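Local atomic coordinates of P43 (Trichuris muris, PDB entry 6QIX), a protein that is the major secreted protein of the whipworm, tethers to matrix and inhibits the function of interleukin-13. Residues A185-A190 / D254-C259. Residues are numbered along the deposited sequence; the frame is centred on the assembly and turned at random.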
ATOM      1  N   ALA A 185      12.499   9.163  21.144  1.00 28.12           N
ATOM      2  CA  ALA A 185      12.424   9.383  19.699  1.00 28.86           C
ATOM      3  C   ALA A 185      13.509   8.595  18.973  1.00 27.35           C
ATOM      4  O   ALA A 185      14.674   8.589  19.391  1.00 29.49           O
ATOM      5  CB  ALA A 185      12.570  10.876  19.390  1.00 34.11           C
ATOM      6  N   HIS A 186      13.130   7.956  17.843  1.00 25.87           N
ATOM      7  CA  HIS A 186      14.108   7.148  17.101  1.00 28.72           C
ATOM      8  C   HIS A 186      15.141   7.995  16.370  1.00 26.59           C
ATOM      9  O   HIS A 186      16.240   7.498  16.105  1.00 27.54           O
ATOM     10  CB  HIS A 186      13.436   6.219  16.091  1.00 28.19           C
ATOM     11  CG  HIS A 186      12.443   5.286  16.701  1.00 30.37           C
ATOM     12  ND1 HIS A 186      12.759   4.439  17.741  1.00 31.02           N
ATOM     13  CD2 HIS A 186      11.136   5.082  16.427  1.00 32.14           C
ATOM     14  CE1 HIS A 186      11.674   3.770  18.100  1.00 34.01           C
ATOM     15  NE2 HIS A 186      10.678   4.137  17.312  1.00 32.65           N
ATOM     16  N   ASP A 187      14.840   9.264  16.082  1.00 27.15           N
ATOM     17  CA  ASP A 187      15.801  10.198  15.466  1.00 29.65           C
ATOM     18  C   ASP A 187      16.540   9.561  14.280  1.00 27.00           C
ATOM     19  O   ASP A 187      17.774   9.459  14.230  1.00 25.24           O
ATOM     20  CB  ASP A 187      16.770  10.704  16.528  1.00 33.65           C
ATOM     21  CG  ASP A 187      17.717  11.722  16.005  1.00 42.53           C
ATOM     22  OD1 ASP A 187      17.297  12.536  15.157  1.00 46.31           O
ATOM     23  OD2 ASP A 187      18.883  11.688  16.448  1.00 43.55           O
ATOM     24  N   CYS A 188      15.745   9.158  13.299  1.00 26.04           N
ATOM     25  CA  CYS A 188      16.262   8.432  12.164  1.00 27.16           C
ATOM     26  C   CYS A 188      17.149   9.328  11.314  1.00 28.00           C
ATOM     27  O   CYS A 188      16.935  10.538  11.244  1.00 28.14           O
ATOM     28  CB  CYS A 188      15.135   7.906  11.285  1.00 27.81           C
ATOM     29  SG  CYS A 188      14.103   6.709  12.158  1.00 29.12           S
ATOM     30  N   PRO A 189      18.149   8.749  10.663  1.00 29.00           N
ATOM     31  CA  PRO A 189      19.010   9.530   9.778  1.00 27.75           C
ATOM     32  C   PRO A 189      18.244  10.084   8.586  1.00 27.29           C
ATOM     33  O   PRO A 189      17.235   9.541   8.152  1.00 28.39           O
ATOM     34  CB  PRO A 189      20.070   8.514   9.339  1.00 28.83           C
ATOM     35  CG  PRO A 189      19.986   7.402  10.227  1.00 28.93           C
ATOM     36  CD  PRO A 189      18.585   7.348  10.762  1.00 29.91           C
ATOM     37  N   ALA A 190      18.779  11.160   8.013  1.00 27.52           N
ATOM     38  CA  ALA A 190      18.095  11.812   6.909  1.00 30.39           C
ATOM     39  C   ALA A 190      18.203  11.017   5.609  1.00 27.63           C
ATOM     40  O   ALA A 190      19.267  10.477   5.268  1.00 28.60           O
ATOM     41  CB  ALA A 190      18.683  13.209   6.686  1.00 33.33           C
ATOM     42  N   ASP A 254      20.649   5.949   6.177  1.00 24.68           N
ATOM     43  CA  ASP A 254      21.531   5.028   6.872  1.00 27.49           C
ATOM     44  C   ASP A 254      20.767   4.164   7.874  1.00 27.10           C
ATOM     45  O   ASP A 254      19.727   4.554   8.407  1.00 26.86           O
ATOM     46  CB  ASP A 254      22.618   5.804   7.635  1.00 31.18           C
ATOM     47  CG  ASP A 254      23.808   6.147   6.782  1.00 38.84           C
ATOM     48  OD1 ASP A 254      23.821   5.739   5.583  1.00 42.59           O
ATOM     49  OD2 ASP A 254      24.737   6.817   7.335  1.00 41.15           O
ATOM     50  N   LYS A 255      21.323   2.997   8.179  1.00 28.95           N
ATOM     51  CA  LYS A 255      20.676   2.121   9.141  1.00 32.76           C
ATOM     52  C   LYS A 255      20.765   2.739  10.523  1.00 29.82           C
ATOM     53  O   LYS A 255      21.685   3.510  10.835  1.00 30.62           O
ATOM     54  CB  LYS A 255      21.313   0.729   9.138  1.00 40.91           C
ATOM     55  CG  LYS A 255      20.866  -0.133   7.931  1.00 48.52           C
ATOM     56  CD  LYS A 255      21.421  -1.558   7.980  1.00 55.45           C
ATOM     57  CE  LYS A 255      22.232  -1.875   6.722  1.00 60.25           C
ATOM     58  NZ  LYS A 255      23.336  -0.879   6.471  1.00 62.22           N
ATOM     59  N   LYS A 256      19.786   2.394  11.351  1.00 25.95           N
ATOM     60  CA  LYS A 256      19.710   2.841  12.727  1.00 26.69           C
ATOM     61  C   LYS A 256      18.592   2.041  13.376  1.00 27.47           C
ATOM     62  O   LYS A 256      17.543   1.852  12.761  1.00 29.21           O
ATOM     63  CB  LYS A 256      19.440   4.345  12.850  1.00 28.21           C
ATOM     64  CG  LYS A 256      19.725   4.865  14.284  1.00 32.60           C
ATOM     65  CD  LYS A 256      19.440   6.348  14.402  1.00 35.51           C
ATOM     66  CE  LYS A 256      19.555   6.810  15.853  1.00 38.09           C
ATOM     67  NZ  LYS A 256      19.521   8.293  15.930  1.00 37.37           N
ATOM     68  N   ASP A 257      18.805   1.574  14.605  1.00 27.40           N
ATOM     69  CA  ASP A 257      17.759   0.769  15.212  1.00 27.12           C
ATOM     70  C   ASP A 257      16.454   1.557  15.259  1.00 23.67           C
ATOM     71  O   ASP A 257      16.439   2.753  15.580  1.00 24.71           O
ATOM     72  CB  ASP A 257      18.155   0.326  16.617  1.00 30.76           C
ATOM     73  CG  ASP A 257      17.142  -0.641  17.228  1.00 36.02           C
ATOM     74  OD1 ASP A 257      16.789  -1.634  16.547  1.00 34.05           O
ATOM     75  OD2 ASP A 257      16.692  -0.400  18.375  1.00 40.36           O
ATOM     76  N   GLY A 258      15.351   0.878  14.923  1.00 21.80           N
ATOM     77  CA  GLY A 258      14.043   1.484  14.911  1.00 20.48           C
ATOM     78  C   GLY A 258      13.710   2.172  13.612  1.00 18.09           C
ATOM     79  O   GLY A 258      12.595   2.695  13.468  1.00 22.09           O
ATOM     80  N   CYS A 259      14.624   2.151  12.644  1.00 17.08           N
ATOM     81  CA  CYS A 259      14.477   2.940  11.424  1.00 17.24           C
ATOM     82  C   CYS A 259      14.758   2.059  10.220  1.00 16.86           C
ATOM     83  O   CYS A 259      15.913   1.673   9.997  1.00 20.28           O
ATOM     84  CB  CYS A 259      15.452   4.128  11.409  1.00 19.42           C
ATOM     85  SG  CYS A 259      15.377   5.250  12.841  1.00 23.76           S
TER
HETATM   86  O   HOH W   1      16.992   4.977  17.000  1.00 30.69           O
HETATM   87  O   HOH W   2      21.291   8.972   5.868  1.00 23.53           O
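C188 and C259 lie with their CA atoms 5.8 Å apart, linking an irregular run, 185-190, to a loop whose residues K256 to C259 form a type II beta turn, closed by C259 N bonding to K256 O. The two SG atoms form a disulfide with a torsion of -87° about the S–S bond, each sulfur lying anti to its own carbonyl carbon. This crosslink ties the segment between strand 180-181 and helix 205-216 to the connection between strands 246-252 and 262-268, one of the many disulfides that staple this secreted protein. Beside it K256 runs out extended, and its NZ donates to D187 O at 2.7 Å from above the carbonyl plane. The same ammonium reaches H186 O weakly and makes a long salt bridge to D187 OD2, 3.5 Å from NZ. P189 lies against the root of the lysine, P189 CD 3.8 Å from K256 CB, while P189 CG sits 3.4 Å from D254 O. At the turn, G258 O lies over one face of the H186 ring, offset toward the rim; E172 takes the NE2 hydrogen bond of that histidine. One water donates to both H186 O and D257 O, and another links A190 O to D254 N.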